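Putative NADPH:quinone oxidoreductase (Ralstonia eutropha, PDB 3IUP) binds NADPH and probably catalyses the NADPH-dependent reduction of quinones. Local coordinates at residues A[200-206]-A[217-223]; A[228-233]-A[256-260]; A[172-178]-A[241-247]; A[156-160]-A[183-187]. One frame throughout, in Å; residues are numbered along the deposited sequence.

Contact 1: residues A[200-206]-A[217-223]. With NDP (NADPH dihydro-nicotinamide-adenine-dinucleotide phosphate), chain C.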
# COMPACT_ATOMS: atom_id res chain seq x y z
N VAL A 200 -4.20 18.76 -6.76
CA VAL A 200 -3.90 19.36 -5.49
C VAL A 200 -2.42 19.28 -5.28
O VAL A 200 -1.84 18.18 -5.22
CB VAL A 200 -4.65 18.70 -4.33
CG1 VAL A 200 -4.22 19.31 -2.94
CG2 VAL A 200 -6.20 18.70 -4.58
N ASN A 201 -1.79 20.45 -5.14
CA ASN A 201 -0.35 20.53 -4.88
C ASN A 201 -0.12 20.69 -3.39
O ASN A 201 -0.79 21.50 -2.76
CB ASN A 201 0.24 21.77 -5.57
CG ASN A 201 0.14 21.72 -7.07
OD1 ASN A 201 0.96 21.07 -7.70
ND2 ASN A 201 -0.87 22.39 -7.66
N ILE A 202 0.78 19.89 -2.85
CA ILE A 202 1.19 19.99 -1.45
C ILE A 202 2.64 20.35 -1.36
O ILE A 202 3.48 19.74 -2.00
CB ILE A 202 0.90 18.69 -0.68
CG1 ILE A 202 -0.59 18.41 -0.67
CG2 ILE A 202 1.44 18.80 0.75
CD1 ILE A 202 -1.03 17.02 -0.11
N VAL A 203 2.94 21.38 -0.56
CA VAL A 203 4.31 21.86 -0.36
C VAL A 203 4.64 21.87 1.13
O VAL A 203 3.76 21.60 1.96
CB VAL A 203 4.50 23.28 -0.96
CG1 VAL A 203 4.26 23.28 -2.47
CG2 VAL A 203 3.57 24.30 -0.25
N ARG A 204 5.86 22.21 1.49
CA ARG A 204 6.23 22.26 2.91
C ARG A 204 6.60 23.60 3.48
O ARG A 204 6.87 23.69 4.67
CB ARG A 204 7.31 21.23 3.24
CG ARG A 204 8.69 21.56 2.78
CD ARG A 204 9.67 20.63 3.54
NE ARG A 204 11.05 20.71 3.08
CZ ARG A 204 12.06 20.00 3.61
NH1 ARG A 204 11.84 19.17 4.65
NH2 ARG A 204 13.29 20.12 3.13
N LYS A 205 6.61 24.62 2.63
CA LYS A 205 7.01 25.99 3.02
C LYS A 205 6.02 26.89 2.27
O LYS A 205 5.71 26.65 1.10
CB LYS A 205 8.46 26.34 2.61
CG LYS A 205 9.58 25.65 3.38
CD LYS A 205 11.00 26.08 2.92
CE LYS A 205 12.15 25.39 3.72
NZ LYS A 205 12.46 23.91 3.45
N GLN A 206 5.57 27.96 2.92
CA GLN A 206 4.71 28.89 2.21
C GLN A 206 5.32 29.51 0.96
O GLN A 206 4.63 29.71 -0.03
CB GLN A 206 4.25 29.98 3.16
CG GLN A 206 3.21 30.90 2.55
CD GLN A 206 1.89 30.22 2.21
OE1 GLN A 206 1.51 29.21 2.79
NE2 GLN A 206 1.20 30.77 1.22
N ALA A 217 -1.09 27.58 -10.38
CA ALA A 217 -1.67 26.43 -9.64
C ALA A 217 -3.01 26.83 -9.01
O ALA A 217 -3.11 27.87 -8.38
CB ALA A 217 -0.72 25.93 -8.57
N VAL A 218 -4.01 26.00 -9.19
CA VAL A 218 -5.36 26.27 -8.67
C VAL A 218 -5.39 25.97 -7.15
O VAL A 218 -5.95 26.76 -6.35
CB VAL A 218 -6.40 25.43 -9.43
CG1 VAL A 218 -7.85 25.60 -8.87
CG2 VAL A 218 -6.38 25.74 -10.89
N HIS A 219 -4.83 24.83 -6.76
CA HIS A 219 -4.88 24.35 -5.38
C HIS A 219 -3.52 24.05 -4.86
O HIS A 219 -2.84 23.16 -5.39
CB HIS A 219 -5.65 23.04 -5.30
CG HIS A 219 -7.07 23.14 -5.73
ND1 HIS A 219 -8.03 23.72 -4.94
CD2 HIS A 219 -7.68 22.74 -6.87
CE1 HIS A 219 -9.19 23.66 -5.57
NE2 HIS A 219 -9.01 23.07 -6.74
N VAL A 220 -3.13 24.73 -3.80
CA VAL A 220 -1.88 24.49 -3.15
C VAL A 220 -2.11 24.50 -1.66
O VAL A 220 -2.70 25.45 -1.14
CB VAL A 220 -0.86 25.56 -3.49
CG1 VAL A 220 0.48 25.19 -2.91
CG2 VAL A 220 -0.76 25.76 -5.05
N CYS A 221 -1.71 23.43 -0.99
CA CYS A 221 -1.77 23.29 0.45
C CYS A 221 -0.39 23.15 1.04
O CYS A 221 0.45 22.42 0.53
CB CYS A 221 -2.56 22.04 0.84
SG CYS A 221 -4.23 22.10 0.16
N ASN A 222 -0.17 23.84 2.13
CA ASN A 222 1.11 23.88 2.82
C ASN A 222 1.01 23.00 4.05
O ASN A 222 0.25 23.27 4.95
CB ASN A 222 1.45 25.32 3.18
CG ASN A 222 2.72 25.46 4.00
OD1 ASN A 222 3.51 24.55 4.10
ND2 ASN A 222 2.95 26.66 4.50
N ALA A 223 1.85 21.96 4.10
CA ALA A 223 1.88 21.06 5.24
C ALA A 223 2.22 21.75 6.56
O ALA A 223 1.82 21.27 7.61
CB ALA A 223 2.90 19.88 4.93
PA NDP C . 13.94 18.92 -7.05
O1A NDP C . 13.68 19.83 -8.15
O2A NDP C . 15.31 18.79 -6.52
O5B NDP C . 12.93 19.44 -5.85
C5B NDP C . 12.90 18.65 -4.65
C4B NDP C . 11.80 19.16 -3.78
O4B NDP C . 11.80 18.33 -2.65
C3B NDP C . 12.02 20.61 -3.31
O3B NDP C . 10.88 21.45 -3.44
C2B NDP C . 12.33 20.46 -1.80
O2B NDP C . 11.82 21.51 -0.99
C1B NDP C . 11.61 19.15 -1.49
N9A NDP C . 12.17 18.43 -0.35
C8A NDP C . 13.51 18.12 -0.19
N7A NDP C . 13.65 17.38 0.93
C5A NDP C . 12.40 17.20 1.50
C6A NDP C . 11.93 16.54 2.65
N6A NDP C . 12.73 15.96 3.56
N1A NDP C . 10.57 16.55 2.92
C2A NDP C . 9.69 17.21 2.12
N3A NDP C . 10.16 17.85 0.99
C4A NDP C . 11.48 17.85 0.69
O3 NDP C . 13.48 17.39 -7.31
PN NDP C . 13.01 16.77 -8.67
O1N NDP C . 11.92 17.49 -9.30
O2N NDP C . 14.17 16.43 -9.56
O5D NDP C . 12.41 15.36 -8.12
C5D NDP C . 11.17 15.36 -7.39
C4D NDP C . 10.95 13.99 -6.76
O4D NDP C . 10.53 13.10 -7.81
C3D NDP C . 12.18 13.35 -6.08
O3D NDP C . 11.82 12.66 -4.90
C2D NDP C . 12.63 12.35 -7.13
O2D NDP C . 13.41 11.26 -6.65
C1D NDP C . 11.25 11.89 -7.63
N1N NDP C . 11.31 11.13 -8.90
C2N NDP C . 10.98 9.82 -8.82
C3N NDP C . 11.01 9.01 -9.93
C7N NDP C . 10.50 7.58 -9.85
O7N NDP C . 10.69 6.81 -10.99
N7N NDP C . 9.93 7.03 -8.77
C4N NDP C . 11.13 9.62 -11.27
C5N NDP C . 11.48 11.09 -11.25
C6N NDP C . 11.54 11.79 -10.05
P2B NDP C . 12.77 22.26 0.13
O1X NDP C . 13.32 23.53 -0.54
O2X NDP C . 13.91 21.37 0.62
O3X NDP C . 11.80 22.58 1.27
O HOH W 1 0.44 28.52 4.99
O HOH W 2 5.29 27.76 5.86
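With chi1 at -64°, N201 turns its CG to the side of its own backbone N, and the amide then reaches H219 O, which that N also holds. N201 N donates to H219 O at 2.9 Å and N201 ND2 at 3.1 Å, from opposite faces of the carbonyl plane, so one acceptor is gripped twice by one residue. Parallel pairing continues through C221 N to N201 O (2.8 Å), then V203 N to C221 O and A223 N to V203 O; the segment axes diverge by 26°. On the face carrying N201, V203 CG2 meets V220 CG1, with helix 206-214 over them. V200 CG1 approaches C221 SG at 4.2 Å. N222 CG lies opposite its backbone N (chi1 175°), which carries ND2 toward the helix start. There it makes a weak bond to Q206 OE1 and shares a water with Q206 N, while N222 OD1 accepts from A224 N. Past the strand, R204 extends along NADPH: the adenine covers one face of its guanidinium, with C5A displaced toward the guanidinium's rim, and NE donates to O3X of NADPH at 2.7 Å while NH2 donates to O2X. K205 NZ reaches the same O3X at 2.6 Å. This is a Rossmann beta-alpha-beta unit in which the loop after its first strand, 199-203, grips the 2'-phosphate that distinguishes NADPH from NADH.

Contact 2: residues A[228-233]-A[256-260]; sequences FMQDLT and QILTC
The helical segments F228-T233 and Q256-C260 cross at -57° with their axes 9.6 Å apart, and the nearest CA atoms, those of T233 and C260, are separated by 4.8 Å. C260 is the residue most enclosed by the other helix. Its SG sits between M229 CE and L232 CD2, each 3.8 Å from the sulfur, and its CB faces T233 OG1. That hydroxyl donates to M229 O at 2.8 Å, on the other face of the carbonyl from T233 N, so M229 O is held by two donors of one residue. M229, a selenomethionine, folds back at chi2 (-69°) and chi3 (-85°); the bends lay its SE on CB and CG of Q256, 3.8 Å from CG, with the two side chains crossing at about a right angle. Beyond CG, Q256 runs straight out and brings OE1 to the edge of the F228 ring, 3.7 Å from CE2. Deeper in, L232 CD2 rests on I257 CG1 at 4.2 Å. F228, L232 and I257 all touch I202, and L232 touches V200 as well, so this side of the helix pair lies on strand 199-203. At the outer side T259 CG2 meets the selenomethionine methyl, while T259 OG1 bonds to N299. Neighbouring helices packed side by side on one face of a parallel sheet are characteristic of the Rossmann fold.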
# COMPACT_ATOMS: atom_id res chain seq x y z
N PHE A 228 -3.79 22.89 7.78
CA PHE A 228 -3.46 21.99 6.65
C PHE A 228 -4.54 20.95 6.38
O PHE A 228 -5.00 20.80 5.25
CB PHE A 228 -2.12 21.29 6.94
CG PHE A 228 -1.70 20.29 5.89
CD1 PHE A 228 -1.59 20.67 4.57
CD2 PHE A 228 -1.44 18.96 6.22
CE1 PHE A 228 -1.20 19.75 3.57
CE2 PHE A 228 -1.05 18.06 5.24
CZ PHE A 228 -0.94 18.45 3.93
N MSE A 229 -4.95 20.22 7.41
CA MSE A 229 -5.93 19.13 7.21
C MSE A 229 -7.26 19.67 6.69
O MSE A 229 -7.86 19.13 5.76
CB MSE A 229 -6.11 18.24 8.46
CG MSE A 229 -4.87 17.64 9.00
SE MSE A 229 -4.14 16.25 7.74
CE MSE A 229 -5.23 14.81 8.40
N GLN A 230 -7.74 20.77 7.26
CA GLN A 230 -8.91 21.40 6.70
C GLN A 230 -8.74 21.89 5.26
O GLN A 230 -9.62 21.70 4.43
CB GLN A 230 -9.32 22.55 7.60
CG GLN A 230 -10.45 23.43 7.12
CD GLN A 230 -10.62 24.60 8.09
OE1 GLN A 230 -10.53 24.41 9.32
NE2 GLN A 230 -10.76 25.81 7.56
N ASP A 231 -7.60 22.54 4.98
CA ASP A 231 -7.33 23.07 3.63
C ASP A 231 -7.30 21.90 2.61
O ASP A 231 -7.86 21.97 1.53
CB ASP A 231 -5.93 23.72 3.55
CG ASP A 231 -5.67 24.85 4.56
OD1 ASP A 231 -6.64 25.47 5.07
OD2 ASP A 231 -4.43 25.11 4.81
N LEU A 232 -6.62 20.82 3.01
CA LEU A 232 -6.44 19.66 2.13
C LEU A 232 -7.77 18.99 1.88
O LEU A 232 -8.15 18.73 0.72
CB LEU A 232 -5.39 18.68 2.72
CG LEU A 232 -5.17 17.39 1.94
CD1 LEU A 232 -4.92 17.75 0.43
CD2 LEU A 232 -4.07 16.54 2.56
N THR A 233 -8.55 18.84 2.94
CA THR A 233 -9.87 18.23 2.80
C THR A 233 -10.75 19.07 1.85
O THR A 233 -11.40 18.54 0.95
CB THR A 233 -10.56 18.01 4.16
OG1 THR A 233 -9.74 17.20 5.01
CG2 THR A 233 -11.95 17.34 3.97
N GLN A 256 -1.95 11.24 6.02
CA GLN A 256 -2.74 12.46 6.03
C GLN A 256 -3.59 12.61 4.79
O GLN A 256 -4.77 12.94 4.90
CB GLN A 256 -1.85 13.65 6.23
CG GLN A 256 -1.37 13.72 7.66
CD GLN A 256 -0.28 14.76 7.87
OE1 GLN A 256 0.45 15.09 6.96
NE2 GLN A 256 -0.13 15.19 9.11
N ILE A 257 -3.00 12.38 3.61
CA ILE A 257 -3.72 12.46 2.36
C ILE A 257 -4.89 11.47 2.33
O ILE A 257 -6.04 11.81 1.97
CB ILE A 257 -2.83 12.24 1.15
CG1 ILE A 257 -1.79 13.35 1.04
CG2 ILE A 257 -3.70 12.14 -0.14
CD1 ILE A 257 -0.63 13.07 0.15
N LEU A 258 -4.61 10.21 2.70
CA LEU A 258 -5.67 9.20 2.74
C LEU A 258 -6.79 9.64 3.68
O LEU A 258 -7.99 9.48 3.37
CB LEU A 258 -5.12 7.84 3.13
CG LEU A 258 -4.24 7.19 2.06
CD1 LEU A 258 -3.47 5.98 2.64
CD2 LEU A 258 -5.14 6.80 0.83
N THR A 259 -6.43 10.12 4.86
CA THR A 259 -7.42 10.55 5.83
C THR A 259 -8.32 11.65 5.24
O THR A 259 -9.56 11.61 5.36
CB THR A 259 -6.71 10.99 7.15
OG1 THR A 259 -5.93 9.91 7.66
CG2 THR A 259 -7.69 11.47 8.23
N CYS A 260 -7.69 12.65 4.61
CA CYS A 260 -8.46 13.76 4.04
C CYS A 260 -9.28 13.33 2.85
O CYS A 260 -10.40 13.80 2.66
CB CYS A 260 -7.56 14.93 3.68
SG CYS A 260 -6.79 15.68 5.10

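Contact 3: residues A[172-178]-A[241-247]; sequences HSALVHT and ATIAFDA
V176 and A244 form the apolar centre, with V176 CB 3.7 Å from A244 CB. V176 CG2 also packs on A241 CB, and helix 253-266 covers this face through I257 and M261. On the opposite face L175 CB meets I243 CG2, and helix 155-169 packs against H177 and F245 through M163. Between the faces, V176 N donates to I243 O at 2.9 Å, F245 N to V176 O and T178 N to F245 O, a parallel ladder whose strand axes differ by 14°. At the N-terminal end the H172 ring stands over I243: I243 CB lies 3.6 Å from the centroid of the H172 ring and 9° off its normal. T242 OG1 meets the ring's edge in plane, its hydrogen bond with H172 ND1 (2.6 Å) almost straight, and a water links that hydroxyl to S173 N. At the other end, T178 OG1 sits between its backbone N and carbonyl carbon (chi1 75°), donating to the anti lone pair of D246 OD1 at 2.7 Å and accepting from A247 N at 2.9 Å. T248 OG1 and G249 N add to the partners of the D246 carboxylate. A buried hydroxyl thus both gives and receives, and its bonds pin the strand end where A247 touches NADPH.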
# COMPACT_ATOMS: atom_id res chain seq x y z
N HIS A 172 -9.07 7.00 -11.76
CA HIS A 172 -9.19 8.22 -10.96
C HIS A 172 -9.38 9.40 -11.94
O HIS A 172 -8.93 9.35 -13.09
CB HIS A 172 -7.87 8.43 -10.18
CG HIS A 172 -7.53 7.29 -9.26
ND1 HIS A 172 -8.07 7.17 -8.00
CD2 HIS A 172 -6.68 6.24 -9.43
CE1 HIS A 172 -7.59 6.06 -7.43
NE2 HIS A 172 -6.74 5.48 -8.28
N SER A 173 -9.94 10.49 -11.46
CA SER A 173 -10.19 11.63 -12.34
C SER A 173 -9.34 12.86 -11.98
O SER A 173 -9.24 13.81 -12.79
CB SER A 173 -11.66 11.99 -12.28
OG SER A 173 -12.01 12.19 -10.92
N ALA A 174 -8.73 12.86 -10.80
CA ALA A 174 -7.87 13.97 -10.39
C ALA A 174 -6.80 13.44 -9.44
O ALA A 174 -6.91 12.32 -8.93
CB ALA A 174 -8.70 15.07 -9.71
N LEU A 175 -5.77 14.24 -9.21
CA LEU A 175 -4.66 13.78 -8.42
C LEU A 175 -4.07 14.80 -7.45
O LEU A 175 -4.31 16.00 -7.51
CB LEU A 175 -3.56 13.18 -9.33
CG LEU A 175 -2.68 14.15 -10.05
CD1 LEU A 175 -1.55 13.43 -10.86
CD2 LEU A 175 -3.46 15.05 -10.94
N VAL A 176 -3.32 14.26 -6.51
CA VAL A 176 -2.54 14.98 -5.53
C VAL A 176 -1.05 14.73 -5.76
O VAL A 176 -0.62 13.58 -6.04
CB VAL A 176 -2.92 14.51 -4.17
CG1 VAL A 176 -2.13 15.30 -3.00
CG2 VAL A 176 -4.47 14.57 -3.98
N HIS A 177 -0.23 15.77 -5.57
CA HIS A 177 1.21 15.64 -5.70
C HIS A 177 1.91 16.40 -4.57
O HIS A 177 1.58 17.55 -4.33
CB HIS A 177 1.67 16.12 -7.07
CG HIS A 177 3.12 15.93 -7.32
ND1 HIS A 177 3.95 16.96 -7.71
CD2 HIS A 177 3.93 14.86 -7.11
CE1 HIS A 177 5.19 16.51 -7.80
NE2 HIS A 177 5.21 15.25 -7.42
N THR A 178 2.84 15.76 -3.90
CA THR A 178 3.59 16.36 -2.80
C THR A 178 4.98 16.83 -3.25
O THR A 178 5.45 16.53 -4.35
CB THR A 178 3.71 15.46 -1.59
OG1 THR A 178 4.68 14.42 -1.83
CG2 THR A 178 2.34 14.83 -1.21
N ALA A 241 -10.00 14.34 -6.12
CA ALA A 241 -8.79 13.54 -6.27
C ALA A 241 -8.76 12.33 -5.31
O ALA A 241 -8.99 12.44 -4.11
CB ALA A 241 -7.53 14.38 -6.12
N THR A 242 -8.42 11.18 -5.88
CA THR A 242 -8.35 9.91 -5.14
C THR A 242 -7.05 9.13 -5.37
O THR A 242 -6.91 8.00 -4.87
CB THR A 242 -9.59 9.05 -5.40
OG1 THR A 242 -9.75 8.79 -6.79
CG2 THR A 242 -10.88 9.75 -4.89
N ILE A 243 -6.12 9.71 -6.09
CA ILE A 243 -4.75 9.19 -6.21
C ILE A 243 -3.74 10.28 -5.90
O ILE A 243 -3.95 11.45 -6.27
CB ILE A 243 -4.50 8.57 -7.64
CG1 ILE A 243 -3.14 7.88 -7.72
CG2 ILE A 243 -4.66 9.58 -8.80
CD1 ILE A 243 -2.98 7.01 -9.02
N ALA A 244 -2.70 9.91 -5.16
CA ALA A 244 -1.65 10.83 -4.79
C ALA A 244 -0.32 10.24 -5.16
O ALA A 244 -0.09 9.02 -4.97
CB ALA A 244 -1.66 11.13 -3.23
N PHE A 245 0.59 11.13 -5.55
CA PHE A 245 2.00 10.79 -5.67
C PHE A 245 2.79 11.56 -4.65
O PHE A 245 2.80 12.82 -4.69
CB PHE A 245 2.47 11.08 -7.07
CG PHE A 245 1.88 10.16 -8.08
CD1 PHE A 245 0.65 10.41 -8.60
CD2 PHE A 245 2.58 9.01 -8.47
CE1 PHE A 245 0.08 9.50 -9.52
CE2 PHE A 245 2.04 8.13 -9.34
CZ PHE A 245 0.81 8.36 -9.87
N ASP A 246 3.38 10.82 -3.73
CA ASP A 246 4.13 11.39 -2.62
C ASP A 246 5.64 11.20 -2.81
O ASP A 246 6.15 10.09 -2.83
CB ASP A 246 3.68 10.77 -1.35
CG ASP A 246 4.50 11.23 -0.15
OD1 ASP A 246 4.83 12.44 -0.07
OD2 ASP A 246 4.79 10.39 0.70
N ALA A 247 6.36 12.32 -2.86
CA ALA A 247 7.80 12.31 -3.03
C ALA A 247 8.51 12.16 -1.71
O ALA A 247 9.72 11.88 -1.69
CB ALA A 247 8.27 13.62 -3.72
O HOH W 3 -10.07 10.91 -8.58

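Contact 4: residues A[156-160]-A[183-187]. With NDP (NADPH dihydro-nicotinamide-adenine-dinucleotide phosphate), chain C.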
# COMPACT_ATOMS: atom_id res chain seq x y z
N ASN A 156 12.11 13.48 -15.23
CA ASN A 156 11.00 14.31 -14.74
C ASN A 156 9.80 14.43 -15.68
O ASN A 156 8.63 14.22 -15.23
CB ASN A 156 11.48 15.66 -14.16
CG ASN A 156 12.21 15.48 -12.84
OD1 ASN A 156 12.19 14.40 -12.22
ND2 ASN A 156 12.92 16.56 -12.39
N PRO A 157 10.03 14.69 -16.98
CA PRO A 157 8.87 14.82 -17.84
C PRO A 157 8.03 13.54 -17.96
O PRO A 157 6.79 13.61 -17.96
CB PRO A 157 9.49 15.23 -19.19
CG PRO A 157 10.70 15.98 -18.83
CD PRO A 157 11.25 15.24 -17.60
N LEU A 158 8.67 12.38 -18.09
CA LEU A 158 7.92 11.16 -18.28
C LEU A 158 7.28 10.73 -16.98
O LEU A 158 6.24 10.10 -17.01
CB LEU A 158 8.74 10.03 -18.86
CG LEU A 158 9.21 10.30 -20.27
CD1 LEU A 158 10.20 9.19 -20.74
CD2 LEU A 158 8.04 10.53 -21.30
N THR A 159 7.90 11.04 -15.84
CA THR A 159 7.30 10.72 -14.57
C THR A 159 6.06 11.58 -14.39
O THR A 159 5.03 11.06 -13.96
CB THR A 159 8.28 10.88 -13.43
OG1 THR A 159 9.38 9.97 -13.63
CG2 THR A 159 7.67 10.60 -12.06
N ALA A 160 6.14 12.86 -14.71
CA ALA A 160 4.98 13.74 -14.56
C ALA A 160 3.85 13.25 -15.45
O ALA A 160 2.71 13.13 -15.02
CB ALA A 160 5.33 15.19 -14.85
N ASN A 183 11.18 20.64 -9.26
CA ASN A 183 11.15 20.73 -10.70
C ASN A 183 10.03 19.89 -11.33
O ASN A 183 9.26 20.38 -12.18
CB ASN A 183 12.50 20.38 -11.34
CG ASN A 183 13.52 21.52 -11.31
OD1 ASN A 183 13.43 22.42 -10.50
ND2 ASN A 183 14.49 21.48 -12.21
N LEU A 184 9.92 18.64 -10.93
CA LEU A 184 8.89 17.76 -11.48
C LEU A 184 7.47 18.28 -11.19
O LEU A 184 6.60 18.29 -12.05
CB LEU A 184 9.07 16.33 -10.91
CG LEU A 184 8.21 15.22 -11.53
CD1 LEU A 184 8.77 13.88 -11.13
CD2 LEU A 184 6.76 15.35 -11.09
N GLY A 185 7.28 18.76 -9.97
CA GLY A 185 6.01 19.33 -9.57
C GLY A 185 5.60 20.53 -10.37
O GLY A 185 4.41 20.71 -10.69
N GLN A 186 6.56 21.38 -10.69
CA GLN A 186 6.27 22.52 -11.52
C GLN A 186 5.80 22.07 -12.91
O GLN A 186 4.90 22.66 -13.45
CB GLN A 186 7.46 23.48 -11.59
CG GLN A 186 7.79 24.10 -10.27
CD GLN A 186 9.06 24.92 -10.27
OE1 GLN A 186 9.19 25.81 -11.08
NE2 GLN A 186 10.00 24.65 -9.32
N MSE A 187 6.40 20.99 -13.44
CA MSE A 187 5.98 20.45 -14.72
C MSE A 187 4.61 19.87 -14.61
O MSE A 187 3.81 20.08 -15.49
CB MSE A 187 6.94 19.35 -15.25
CG MSE A 187 8.29 19.79 -15.42
SE MSE A 187 9.30 18.21 -15.97
CE MSE A 187 11.01 19.15 -16.08
PA NDP C . 13.94 18.92 -7.05
O1A NDP C . 13.68 19.83 -8.15
O2A NDP C . 15.31 18.79 -6.52
O5B NDP C . 12.93 19.44 -5.85
C5B NDP C . 12.90 18.65 -4.65
C4B NDP C . 11.80 19.16 -3.78
O4B NDP C . 11.80 18.33 -2.65
C3B NDP C . 12.02 20.61 -3.31
O3B NDP C . 10.88 21.45 -3.44
C2B NDP C . 12.33 20.46 -1.80
O2B NDP C . 11.82 21.51 -0.99
C1B NDP C . 11.61 19.15 -1.49
N9A NDP C . 12.17 18.43 -0.35
C8A NDP C . 13.51 18.12 -0.19
N7A NDP C . 13.65 17.38 0.93
C5A NDP C . 12.40 17.20 1.50
C6A NDP C . 11.93 16.54 2.65
N6A NDP C . 12.73 15.96 3.56
N1A NDP C . 10.57 16.55 2.92
C2A NDP C . 9.69 17.21 2.12
N3A NDP C . 10.16 17.85 0.99
C4A NDP C . 11.48 17.85 0.69
O3 NDP C . 13.48 17.39 -7.31
PN NDP C . 13.01 16.77 -8.67
O1N NDP C . 11.92 17.49 -9.30
O2N NDP C . 14.17 16.43 -9.56
O5D NDP C . 12.41 15.36 -8.12
C5D NDP C . 11.17 15.36 -7.39
C4D NDP C . 10.95 13.99 -6.76
O4D NDP C . 10.53 13.10 -7.81
C3D NDP C . 12.18 13.35 -6.08
O3D NDP C . 11.82 12.66 -4.90
C2D NDP C . 12.63 12.35 -7.13
O2D NDP C . 13.41 11.26 -6.65
C1D NDP C . 11.25 11.89 -7.63
N1N NDP C . 11.31 11.13 -8.90
C2N NDP C . 10.98 9.82 -8.82
C3N NDP C . 11.01 9.01 -9.93
C7N NDP C . 10.50 7.58 -9.85
O7N NDP C . 10.69 6.81 -10.99
N7N NDP C . 9.93 7.03 -8.77
C4N NDP C . 11.13 9.62 -11.27
C5N NDP C . 11.48 11.09 -11.25
C6N NDP C . 11.54 11.79 -10.05
P2B NDP C . 12.77 22.26 0.13
O1X NDP C . 13.32 23.53 -0.54
O2X NDP C . 13.91 21.37 0.62
O3X NDP C . 11.80 22.58 1.27
O HOH W 4 14.13 18.91 -13.97
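N156 packs over L184, with OD1 3.6 Å from L184 CD1, and sends ND2 to O2N of NADPH in a nearly straight bond of 3.1 Å. The same ND2 shares a water with N183 ND2, which also donates to H341 O, while N156 OD1 lies near C5N and C6N of the nicotinamide. Beneath, CB of N156 rests on the selenium of M187, a selenomethionine whose chain runs extended beyond CG. P157 follows on that selenium, its CG 3.9 Å from SE; P157 also touches V330 of helix 320-332. The helix opposite is the one that follows the first strand of the Rossmann sheet, and its N terminus meets the pyrophosphate in the usual way. N183 N donates to O1A of NADPH at 2.9 Å. L184 N donates to O1N of NADPH at 2.8 Å. One turn on from N156, T159 has CG2 opposite its backbone N, placing the methyl 3.6 Å from L184 CD1, the two side chains crossing at about a right angle. Its OG1, bonded to V155 O, stands 3.0 Å from C4N, the hydride-carrying carbon of the cofactor. A160 closes the row, its CB 4.0 Å from L184 CD2 and farther from M187 CB.

From the N-terminal side, contact 4 opens on helix 155-169, and contact 3 opens on strand 175-177 before helix 183-195 closes contact 4, so the two cross. The chain then forms contact 1, whose short loop over helix 206-214 lies wholly within the longer loop of contact 3. Contact 2 opens on helix 228-239 before strand 243-249 closes contact 3, and closes on helix 253-266, crossing contact 3 in turn. Strands 199-203 and 175-177 are neighbours, so contacts 1 and 3 join four successive strands of one parallel sheet. Contact 2 packs helices against these strands, whereas contact 4 meets contact 3 through H177. Contact 1 holds the adenosine 2'-phosphate end of NADPH, and contact 4 its pyrophosphate, with side chains beside the nicotinamide.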